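Local coordinates for uncharacterized protein (Pseudomonas syringae pv. tomato, PDB 3K4I) that is of unknown function but belongs to the RraA-like family of alpha/beta proteins and is found here in an assembly of three chains, at residues C[91-99]-C[138-149]; C[12-23]-C[50-58]. All coordinates share one frame; numbering follows the deposited sequence.

Followed from the N terminus, the chain first makes contact 2, in which residues 12-23, carrying helix 14-19, meet residues 50-58 at the start of strand 53-63; this closes a loop of 26 residues that includes helix 25-33. Contact 1 comes later and in series, neither crossing nor enclosing contact 2: residues 91-99, after strand 85-90, meet residues 138-149, after strand 135-137, closing 38 residues that hold two helices and strands 115-119 and 135-137. The two lie on opposite sides of the chain's centre, their own centres about 27 Å apart. Strand 53-63 links them, since it supplies V54 and I56 to contact 2 and its Y62 touches N91, V99 and T149 of contact 1.

Contact 1 of 2, residues C[91-99]-C[138-149]; sequences NSGRHDCTV and RGRFMQSAKNRT
A chi1 of -167° turns T149 OG1 away from its own backbone N, while N91 swings its amide out with CG likewise anti (chi1 -173°); the two side chains approach from opposite directions, and T149 OG1 is hydrogen-bonded to N91 OD1 at 2.7 Å, with Q63 O a second partner of the hydroxyl. This joins two loops of the RraA-like alpha/beta fold, one following strand 85-90 and opening with a type I' turn from N91 to R94, the other running between strands 135-137 and 150-154. R94, bent at chi3 (60°), grips R148 O end-on, with NH1 at 2.9 Å and NH2 on the same face of the carbonyl. Its NE and NH2 hold D96 side-on in a salt bridge, which fixes the guanidinium plane, and C97 SG lies over one face. R148 NH1 bonds S144 O while its NH2 makes salt bridges with D38 and D33 of the second subunit. At the far end, H95 NE2 reaches R138 O at 3.2 Å from above the carbonyl plane. F141 sets its ring edge against D96 O, CE1 at 3.6 Å. Q143 O takes two bonds from one residue: T98 N comes nearly along the C=O axis, and T98 OG1, 2.8 Å away, from above the carbonyl plane.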
loop_
_atom_site.group_PDB
_atom_site.type_symbol
_atom_site.label_atom_id
_atom_site.label_comp_id
_atom_site.label_asym_id
_atom_site.label_seq_id
_atom_site.Cartn_x
_atom_site.Cartn_y
_atom_site.Cartn_z
ATOM N N ASN C 91 -2.388 15.465 -12.119
ATOM C CA ASN C 91 -3.437 14.991 -13.014
ATOM C C ASN C 91 -4.764 14.900 -12.249
ATOM O O ASN C 91 -5.539 13.911 -12.386
ATOM C CB ASN C 91 -3.032 13.645 -13.628
ATOM C CG ASN C 91 -4.005 13.165 -14.698
ATOM O OD1 ASN C 91 -4.600 13.977 -15.429
ATOM N ND2 ASN C 91 -4.197 11.845 -14.779
ATOM N N SER C 92 -5.010 15.925 -11.425
ATOM C CA SER C 92 -6.275 16.059 -10.689
ATOM C C SER C 92 -6.582 14.858 -9.788
ATOM O O SER C 92 -7.771 14.484 -9.589
ATOM C CB SER C 92 -7.414 16.265 -11.681
ATOM O OG SER C 92 -7.212 17.429 -12.447
ATOM N N GLY C 93 -5.532 14.201 -9.304
ATOM C CA GLY C 93 -5.684 13.030 -8.446
ATOM C C GLY C 93 -6.394 11.862 -9.083
ATOM O O GLY C 93 -6.910 11.007 -8.374
ATOM N N ARG C 94 -6.439 11.831 -10.412
ATOM C CA ARG C 94 -7.171 10.793 -11.144
ATOM C C ARG C 94 -6.588 9.390 -10.988
ATOM O O ARG C 94 -5.363 9.194 -10.971
ATOM C CB ARG C 94 -7.350 11.144 -12.626
ATOM C CG ARG C 94 -8.288 12.352 -12.848
ATOM C CD ARG C 94 -8.366 12.804 -14.302
ATOM N NE ARG C 94 -8.858 11.763 -15.190
ATOM C CZ ARG C 94 -8.962 11.894 -16.511
ATOM N NH1 ARG C 94 -8.618 13.034 -17.112
ATOM N NH2 ARG C 94 -9.435 10.888 -17.238
ATOM N N HIS C 95 -7.485 8.426 -10.821
ATOM C CA HIS C 95 -7.121 7.019 -10.676
ATOM C C HIS C 95 -7.429 6.214 -11.941
ATOM O O HIS C 95 -7.089 5.024 -12.017
ATOM C CB HIS C 95 -7.829 6.379 -9.457
ATOM C CG HIS C 95 -7.156 6.664 -8.144
ATOM N ND1 HIS C 95 -7.294 7.864 -7.477
ATOM C CD2 HIS C 95 -6.344 5.901 -7.374
ATOM C CE1 HIS C 95 -6.606 7.822 -6.346
ATOM N NE2 HIS C 95 -6.016 6.642 -6.264
ATOM N N ASP C 96 -8.061 6.849 -12.936
ATOM C CA ASP C 96 -8.545 6.115 -14.119
ATOM C C ASP C 96 -7.584 6.123 -15.323
ATOM O O ASP C 96 -7.831 5.473 -16.341
ATOM C CB ASP C 96 -9.935 6.620 -14.537
ATOM C CG ASP C 96 -9.914 8.060 -15.031
ATOM O OD1 ASP C 96 -9.103 8.876 -14.539
ATOM O OD2 ASP C 96 -10.727 8.376 -15.911
ATOM N N CYS C 97 -6.479 6.850 -15.192
ATOM C CA CYS C 97 -5.434 6.826 -16.214
ATOM C C CYS C 97 -4.108 7.144 -15.539
ATOM O O CYS C 97 -4.066 7.713 -14.439
ATOM C CB CYS C 97 -5.721 7.820 -17.340
ATOM S SG CYS C 97 -6.024 9.529 -16.800
ATOM N N THR C 98 -3.032 6.754 -16.197
ATOM C CA THR C 98 -1.677 6.891 -15.631
ATOM C C THR C 98 -0.847 7.907 -16.409
ATOM O O THR C 98 -1.061 8.121 -17.612
ATOM C CB THR C 98 -0.963 5.544 -15.626
ATOM O OG1 THR C 98 -0.934 5.024 -16.958
ATOM C CG2 THR C 98 -1.705 4.559 -14.721
ATOM N N VAL C 99 0.089 8.547 -15.717
ATOM C CA VAL C 99 0.921 9.575 -16.325
ATOM C C VAL C 99 2.404 9.273 -16.079
ATOM O O VAL C 99 3.235 10.187 -16.063
ATOM C CB VAL C 99 0.556 11.025 -15.873
ATOM C CG1 VAL C 99 -0.831 11.455 -16.410
ATOM C CG2 VAL C 99 0.630 11.188 -14.380
ATOM N N ARG C 138 -0.443 8.312 -5.966
ATOM C CA ARG C 138 -1.652 7.910 -5.255
ATOM C C ARG C 138 -2.037 6.459 -5.515
ATOM O O ARG C 138 -3.093 5.981 -5.063
ATOM C CB ARG C 138 -2.814 8.812 -5.640
ATOM C CG ARG C 138 -2.584 10.268 -5.232
ATOM C CD ARG C 138 -3.862 11.114 -5.334
ATOM N NE ARG C 138 -3.482 12.523 -5.174
ATOM C CZ ARG C 138 -3.094 13.093 -4.030
ATOM N NH1 ARG C 138 -3.066 12.405 -2.909
ATOM N NH2 ARG C 138 -2.730 14.388 -4.021
ATOM N N GLY C 139 -1.227 5.755 -6.279
ATOM C CA GLY C 139 -1.569 4.361 -6.569
ATOM C C GLY C 139 -1.066 3.865 -7.894
ATOM O O GLY C 139 -0.255 4.538 -8.568
ATOM N N ARG C 140 -1.574 2.699 -8.253
ATOM C CA ARG C 140 -1.106 1.911 -9.384
ATOM C C ARG C 140 -2.271 1.538 -10.273
ATOM O O ARG C 140 -3.311 1.093 -9.772
ATOM C CB ARG C 140 -0.430 0.638 -8.889
ATOM C CG ARG C 140 0.723 0.871 -7.885
ATOM C CD ARG C 140 1.039 -0.375 -7.099
ATOM N NE ARG C 140 2.312 -0.242 -6.360
ATOM C CZ ARG C 140 3.010 -1.281 -5.903
ATOM N NH1 ARG C 140 2.555 -2.528 -6.063
ATOM N NH2 ARG C 140 4.154 -1.085 -5.271
ATOM N N PHE C 141 -2.086 1.735 -11.581
ATOM C CA PHE C 141 -3.079 1.326 -12.590
ATOM C C PHE C 141 -2.358 1.029 -13.905
ATOM O O PHE C 141 -1.146 1.099 -13.952
ATOM C CB PHE C 141 -4.157 2.405 -12.743
ATOM C CG PHE C 141 -5.462 1.899 -13.312
ATOM C CD1 PHE C 141 -6.172 2.665 -14.234
ATOM C CD2 PHE C 141 -5.983 0.658 -12.928
ATOM C CE1 PHE C 141 -7.393 2.220 -14.765
ATOM C CE2 PHE C 141 -7.220 0.197 -13.457
ATOM C CZ PHE C 141 -7.914 0.983 -14.377
HETATM N N MSE C 142 -3.078 0.699 -14.972
HETATM C CA MSE C 142 -2.417 0.344 -16.236
HETATM C C MSE C 142 -2.903 1.115 -17.461
HETATM O O MSE C 142 -2.250 1.104 -18.514
HETATM C CB MSE C 142 -2.508 -1.174 -16.485
HETATM C CG MSE C 142 -3.782 -1.648 -17.131
HETATM SE SE MSE C 142 -5.407 -1.435 -16.056
HETATM C CE MSE C 142 -4.872 -2.577 -14.533
ATOM N N GLN C 143 -4.051 1.779 -17.337
ATOM C CA GLN C 143 -4.660 2.450 -18.490
ATOM C C GLN C 143 -3.888 3.726 -18.822
ATOM O O GLN C 143 -3.539 4.512 -17.934
ATOM C CB GLN C 143 -6.155 2.733 -18.266
ATOM C CG GLN C 143 -7.005 1.465 -18.195
ATOM C CD GLN C 143 -8.503 1.736 -18.040
ATOM O OE1 GLN C 143 -9.300 0.813 -18.106
ATOM N NE2 GLN C 143 -8.877 2.992 -17.831
ATOM N N SER C 144 -3.610 3.876 -20.106
ATOM C CA SER C 144 -2.790 4.941 -20.675
ATOM C C SER C 144 -3.461 6.295 -20.530
ATOM O O SER C 144 -4.689 6.370 -20.491
ATOM C CB SER C 144 -2.587 4.638 -22.157
ATOM O OG SER C 144 -1.984 5.713 -22.848
ATOM N N ALA C 145 -2.652 7.359 -20.499
ATOM C CA ALA C 145 -3.165 8.732 -20.598
ATOM C C ALA C 145 -3.825 9.016 -21.950
ATOM O O ALA C 145 -4.666 9.914 -22.052
ATOM C CB ALA C 145 -2.034 9.740 -20.373
ATOM N N LYS C 146 -3.448 8.251 -22.979
ATOM C CA LYS C 146 -3.887 8.544 -24.342
ATOM C C LYS C 146 -5.417 8.521 -24.431
ATOM O O LYS C 146 -6.077 7.565 -23.999
ATOM C CB LYS C 146 -3.227 7.605 -25.359
ATOM C CG LYS C 146 -3.642 7.882 -26.815
ATOM C CD LYS C 146 -2.460 7.813 -27.778
ATOM C CE LYS C 146 -1.540 9.028 -27.622
ATOM N NZ LYS C 146 -0.743 9.312 -28.863
ATOM N N ASN C 147 -5.966 9.622 -24.934
ATOM C CA ASN C 147 -7.424 9.845 -24.990
ATOM C C ASN C 147 -8.118 9.933 -23.628
ATOM O O ASN C 147 -9.351 9.904 -23.570
ATOM C CB ASN C 147 -8.136 8.790 -25.871
ATOM C CG ASN C 147 -7.863 8.969 -27.360
ATOM O OD1 ASN C 147 -7.916 8.003 -28.128
ATOM N ND2 ASN C 147 -7.577 10.195 -27.775
ATOM N N ARG C 148 -7.352 10.057 -22.541
ATOM C CA ARG C 148 -7.933 10.168 -21.203
ATOM C C ARG C 148 -7.581 11.479 -20.519
ATOM O O ARG C 148 -8.407 12.114 -19.861
ATOM C CB ARG C 148 -7.546 8.973 -20.323
ATOM C CG ARG C 148 -8.127 7.643 -20.828
ATOM C CD ARG C 148 -7.957 6.498 -19.814
ATOM N NE ARG C 148 -8.669 5.291 -20.245
ATOM C CZ ARG C 148 -8.149 4.374 -21.058
ATOM N NH1 ARG C 148 -6.912 4.510 -21.512
ATOM N NH2 ARG C 148 -8.863 3.320 -21.411
ATOM N N THR C 149 -6.332 11.884 -20.682
ATOM C CA THR C 149 -5.850 13.147 -20.134
ATOM C C THR C 149 -4.785 13.647 -21.098
ATOM O O THR C 149 -4.310 12.864 -21.915
ATOM C CB THR C 149 -5.292 12.987 -18.691
ATOM O OG1 THR C 149 -5.124 14.287 -18.109
ATOM C CG2 THR C 149 -3.978 12.227 -18.669
HETATM O O HOH W 1 0.171 6.739 -20.234
#

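Contact 2 of 2, residues C[12-23]-C[50-58]; sequences IAQSVLDECEHL and GTRCVGIAF
A helix-on-sheet packing of the RraA-like alpha/beta fold underlies this contact: helix 14-19, with A13 at its N-cap position, lies against the first half of strand 53-63. The two short axes approach to 8.6 Å and their directions differ by 144°, so the helix runs roughly antiparallel to the strand. Apolar side chains fill the interface. V54 points at the helix and straddles C20: its CG1, set anti to the backbone N (chi1 -177°), meets C20 CB at 3.5 Å, while CG2 lies nearest C20 O, at 3.6 Å. L17 adds CD2, which touches I56 CD1 at 3.8 Å with the two side chains crossing at about a right angle. The same I56 methyl also meets I12 CD1, at 3.9 Å, from a side chain that slides past in the opposite direction; one branch of I56 thus bridges the residue ahead of the helix and the helix itself. Other parts of the chain complete the layer: L17 also touches L170 of strand 170-174, while I12 and C20 pack on A186 and V190 of helix 186-207.

Beyond the helix the character becomes polar. R52, just before the strand, turns its chain at chi3, and the bend helps bring the guanidinium up to the carbonyls of C20, E21 and L23. E21 O sits over one face of that group, offset toward the rim, whereas C20 O and L23 O lie at its edge. R52 NH2 is the shared donor for both edge carbonyls. The bond to L23 O is weak, with an angle of 126° at the hydrogen; R52 NH2 reaches C20 O in the carbonyl plane at 2.7 Å.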
loop_
_atom_site.group_PDB
_atom_site.type_symbol
_atom_site.label_atom_id
_atom_site.label_comp_id
_atom_site.label_asym_id
_atom_site.label_seq_id
_atom_site.Cartn_x
_atom_site.Cartn_y
_atom_site.Cartn_z
ATOM N N ILE C 12 19.466 26.766 -5.991
ATOM C CA ILE C 12 19.774 26.130 -4.726
ATOM C C ILE C 12 21.140 25.475 -4.887
ATOM O O ILE C 12 21.351 24.726 -5.837
ATOM C CB ILE C 12 18.711 25.091 -4.371
ATOM C CG1 ILE C 12 17.363 25.785 -4.112
ATOM C CG2 ILE C 12 19.129 24.270 -3.130
ATOM C CD1 ILE C 12 16.165 24.839 -4.101
ATOM N N ALA C 13 22.042 25.760 -3.954
ATOM C CA ALA C 13 23.441 25.312 -4.055
ATOM C C ALA C 13 23.536 23.796 -3.954
ATOM O O ALA C 13 22.766 23.162 -3.216
ATOM C CB ALA C 13 24.271 25.966 -2.993
ATOM N N GLN C 14 24.484 23.210 -4.689
ATOM C CA GLN C 14 24.621 21.758 -4.708
ATOM C C GLN C 14 24.813 21.224 -3.292
ATOM O O GLN C 14 24.325 20.136 -2.959
ATOM C CB GLN C 14 25.784 21.305 -5.613
ATOM C CG GLN C 14 25.786 19.783 -5.891
ATOM C CD GLN C 14 24.469 19.258 -6.472
ATOM O OE1 GLN C 14 23.888 19.848 -7.392
ATOM N NE2 GLN C 14 24.004 18.126 -5.943
ATOM N N SER C 15 25.497 22.012 -2.464
ATOM C CA SER C 15 25.821 21.634 -1.072
ATOM C C SER C 15 24.572 21.400 -0.232
ATOM O O SER C 15 24.532 20.476 0.595
ATOM C CB SER C 15 26.710 22.688 -0.407
ATOM O OG SER C 15 26.116 23.982 -0.444
ATOM N N VAL C 16 23.553 22.231 -0.469
ATOM C CA VAL C 16 22.259 22.131 0.223
ATOM C C VAL C 16 21.559 20.846 -0.202
ATOM O O VAL C 16 21.014 20.125 0.632
ATOM C CB VAL C 16 21.392 23.392 -0.069
ATOM C CG1 VAL C 16 19.933 23.214 0.406
ATOM C CG2 VAL C 16 22.008 24.642 0.579
ATOM N N LEU C 17 21.618 20.532 -1.496
ATOM C CA LEU C 17 21.079 19.268 -2.007
ATOM C C LEU C 17 21.840 18.068 -1.438
ATOM O O LEU C 17 21.226 17.065 -1.055
ATOM C CB LEU C 17 21.088 19.254 -3.546
ATOM C CG LEU C 17 20.210 20.319 -4.213
ATOM C CD1 LEU C 17 20.719 20.743 -5.601
ATOM C CD2 LEU C 17 18.747 19.883 -4.306
ATOM N N ASP C 18 23.166 18.184 -1.338
ATOM C CA ASP C 18 23.961 17.074 -0.824
ATOM C C ASP C 18 23.603 16.752 0.620
ATOM O O ASP C 18 23.442 15.578 0.972
ATOM C CB ASP C 18 25.468 17.309 -1.023
ATOM C CG ASP C 18 25.851 17.387 -2.499
ATOM O OD1 ASP C 18 25.193 16.702 -3.316
ATOM O OD2 ASP C 18 26.782 18.136 -2.852
ATOM N N GLU C 19 23.428 17.796 1.432
ATOM C CA GLU C 19 23.010 17.654 2.822
ATOM C C GLU C 19 21.727 16.851 2.989
ATOM O O GLU C 19 21.606 16.104 3.950
ATOM C CB GLU C 19 22.801 19.005 3.468
ATOM C CG GLU C 19 24.062 19.812 3.632
ATOM C CD GLU C 19 23.837 21.013 4.521
ATOM O OE1 GLU C 19 23.947 20.850 5.749
ATOM O OE2 GLU C 19 23.537 22.108 3.987
ATOM N N CYS C 20 20.785 17.018 2.055
ATOM C CA CYS C 20 19.487 16.310 2.080
ATOM C C CYS C 20 19.567 14.796 1.885
ATOM O O CYS C 20 18.586 14.073 2.098
ATOM C CB CYS C 20 18.557 16.914 1.033
ATOM S SG CYS C 20 17.753 18.419 1.584
ATOM N N GLU C 21 20.736 14.313 1.474
ATOM C CA GLU C 21 21.052 12.877 1.457
ATOM C C GLU C 21 20.886 12.232 2.822
ATOM O O GLU C 21 20.612 11.037 2.911
ATOM C CB GLU C 21 22.503 12.650 1.018
ATOM C CG GLU C 21 22.744 12.588 -0.483
ATOM C CD GLU C 21 24.216 12.387 -0.837
ATOM O OE1 GLU C 21 24.964 11.725 -0.057
ATOM O OE2 GLU C 21 24.631 12.903 -1.906
ATOM N N HIS C 22 21.082 13.011 3.878
ATOM C CA HIS C 22 21.028 12.504 5.251
ATOM C C HIS C 22 19.882 13.107 6.052
ATOM O O HIS C 22 19.898 13.061 7.293
ATOM C CB HIS C 22 22.354 12.768 5.980
ATOM C CG HIS C 22 23.561 12.339 5.204
ATOM N ND1 HIS C 22 24.067 11.057 5.267
ATOM C CD2 HIS C 22 24.363 13.020 4.351
ATOM C CE1 HIS C 22 25.133 10.969 4.490
ATOM N NE2 HIS C 22 25.331 12.145 3.920
ATOM N N LEU C 23 18.887 13.663 5.349
ATOM C CA LEU C 23 17.724 14.228 6.007
ATOM C C LEU C 23 16.465 13.475 5.617
ATOM O O LEU C 23 16.258 13.170 4.448
ATOM C CB LEU C 23 17.565 15.731 5.697
ATOM C CG LEU C 23 18.658 16.673 6.206
ATOM C CD1 LEU C 23 18.440 18.120 5.742
ATOM C CD2 LEU C 23 18.861 16.616 7.752
ATOM N N GLY C 50 12.081 1.132 -0.017
ATOM C CA GLY C 50 13.502 1.449 0.173
ATOM C C GLY C 50 14.087 2.559 -0.679
ATOM O O GLY C 50 15.324 2.760 -0.695
ATOM N N THR C 51 13.234 3.268 -1.408
ATOM C CA THR C 51 13.715 4.368 -2.252
ATOM C C THR C 51 13.501 5.742 -1.608
ATOM O O THR C 51 12.696 5.905 -0.672
ATOM C CB THR C 51 13.064 4.359 -3.648
ATOM O OG1 THR C 51 11.621 4.403 -3.521
ATOM C CG2 THR C 51 13.530 3.111 -4.439
ATOM N N ARG C 52 14.238 6.715 -2.117
ATOM C CA ARG C 52 14.099 8.110 -1.712
ATOM C C ARG C 52 14.671 8.980 -2.815
ATOM O O ARG C 52 15.395 8.499 -3.673
ATOM C CB ARG C 52 14.805 8.367 -0.359
ATOM C CG ARG C 52 16.320 8.152 -0.386
ATOM C CD ARG C 52 16.924 8.296 1.020
ATOM N NE ARG C 52 16.674 9.594 1.653
ATOM C CZ ARG C 52 17.283 10.732 1.326
ATOM N NH1 ARG C 52 18.194 10.756 0.364
ATOM N NH2 ARG C 52 16.981 11.860 1.961
ATOM N N CYS C 53 14.303 10.244 -2.830
ATOM C CA CYS C 53 14.930 11.181 -3.766
ATOM C C CYS C 53 14.952 12.571 -3.220
ATOM O O CYS C 53 14.064 12.980 -2.436
ATOM C CB CYS C 53 14.263 11.186 -5.168
ATOM S SG CYS C 53 12.487 11.554 -5.123
ATOM N N VAL C 54 15.950 13.300 -3.711
ATOM C CA VAL C 54 16.115 14.720 -3.480
ATOM C C VAL C 54 16.381 15.381 -4.815
ATOM O O VAL C 54 17.246 14.944 -5.587
ATOM C CB VAL C 54 17.332 14.991 -2.548
ATOM C CG1 VAL C 54 17.437 16.468 -2.273
ATOM C CG2 VAL C 54 17.156 14.211 -1.255
ATOM N N GLY C 55 15.649 16.442 -5.119
ATOM C CA GLY C 55 15.970 17.177 -6.363
ATOM C C GLY C 55 15.052 18.366 -6.559
ATOM O O GLY C 55 14.250 18.709 -5.673
ATOM N N ILE C 56 15.191 19.006 -7.714
ATOM C CA ILE C 56 14.508 20.256 -8.002
ATOM C C ILE C 56 13.242 19.957 -8.764
ATOM O O ILE C 56 13.292 19.249 -9.757
ATOM C CB ILE C 56 15.440 21.134 -8.879
ATOM C CG1 ILE C 56 16.785 21.325 -8.168
ATOM C CG2 ILE C 56 14.764 22.433 -9.244
ATOM C CD1 ILE C 56 16.702 21.992 -6.739
ATOM N N ALA C 57 12.123 20.518 -8.318
ATOM C CA ALA C 57 10.842 20.252 -8.945
ATOM C C ALA C 57 10.834 20.737 -10.388
ATOM O O ALA C 57 11.165 21.894 -10.650
ATOM C CB ALA C 57 9.713 20.952 -8.166
ATOM N N PHE C 58 10.406 19.861 -11.298
ATOM C CA PHE C 58 10.077 20.218 -12.647
ATOM C C PHE C 58 8.604 19.824 -12.745
ATOM O O PHE C 58 8.280 18.640 -12.571
ATOM C CB PHE C 58 10.896 19.381 -13.634
ATOM C CG PHE C 58 10.552 19.639 -15.067
ATOM C CD1 PHE C 58 11.365 20.482 -15.828
ATOM C CD2 PHE C 58 9.390 19.095 -15.644
ATOM C CE1 PHE C 58 11.083 20.755 -17.149
ATOM C CE2 PHE C 58 9.065 19.379 -16.984
ATOM C CZ PHE C 58 9.938 20.201 -17.743
#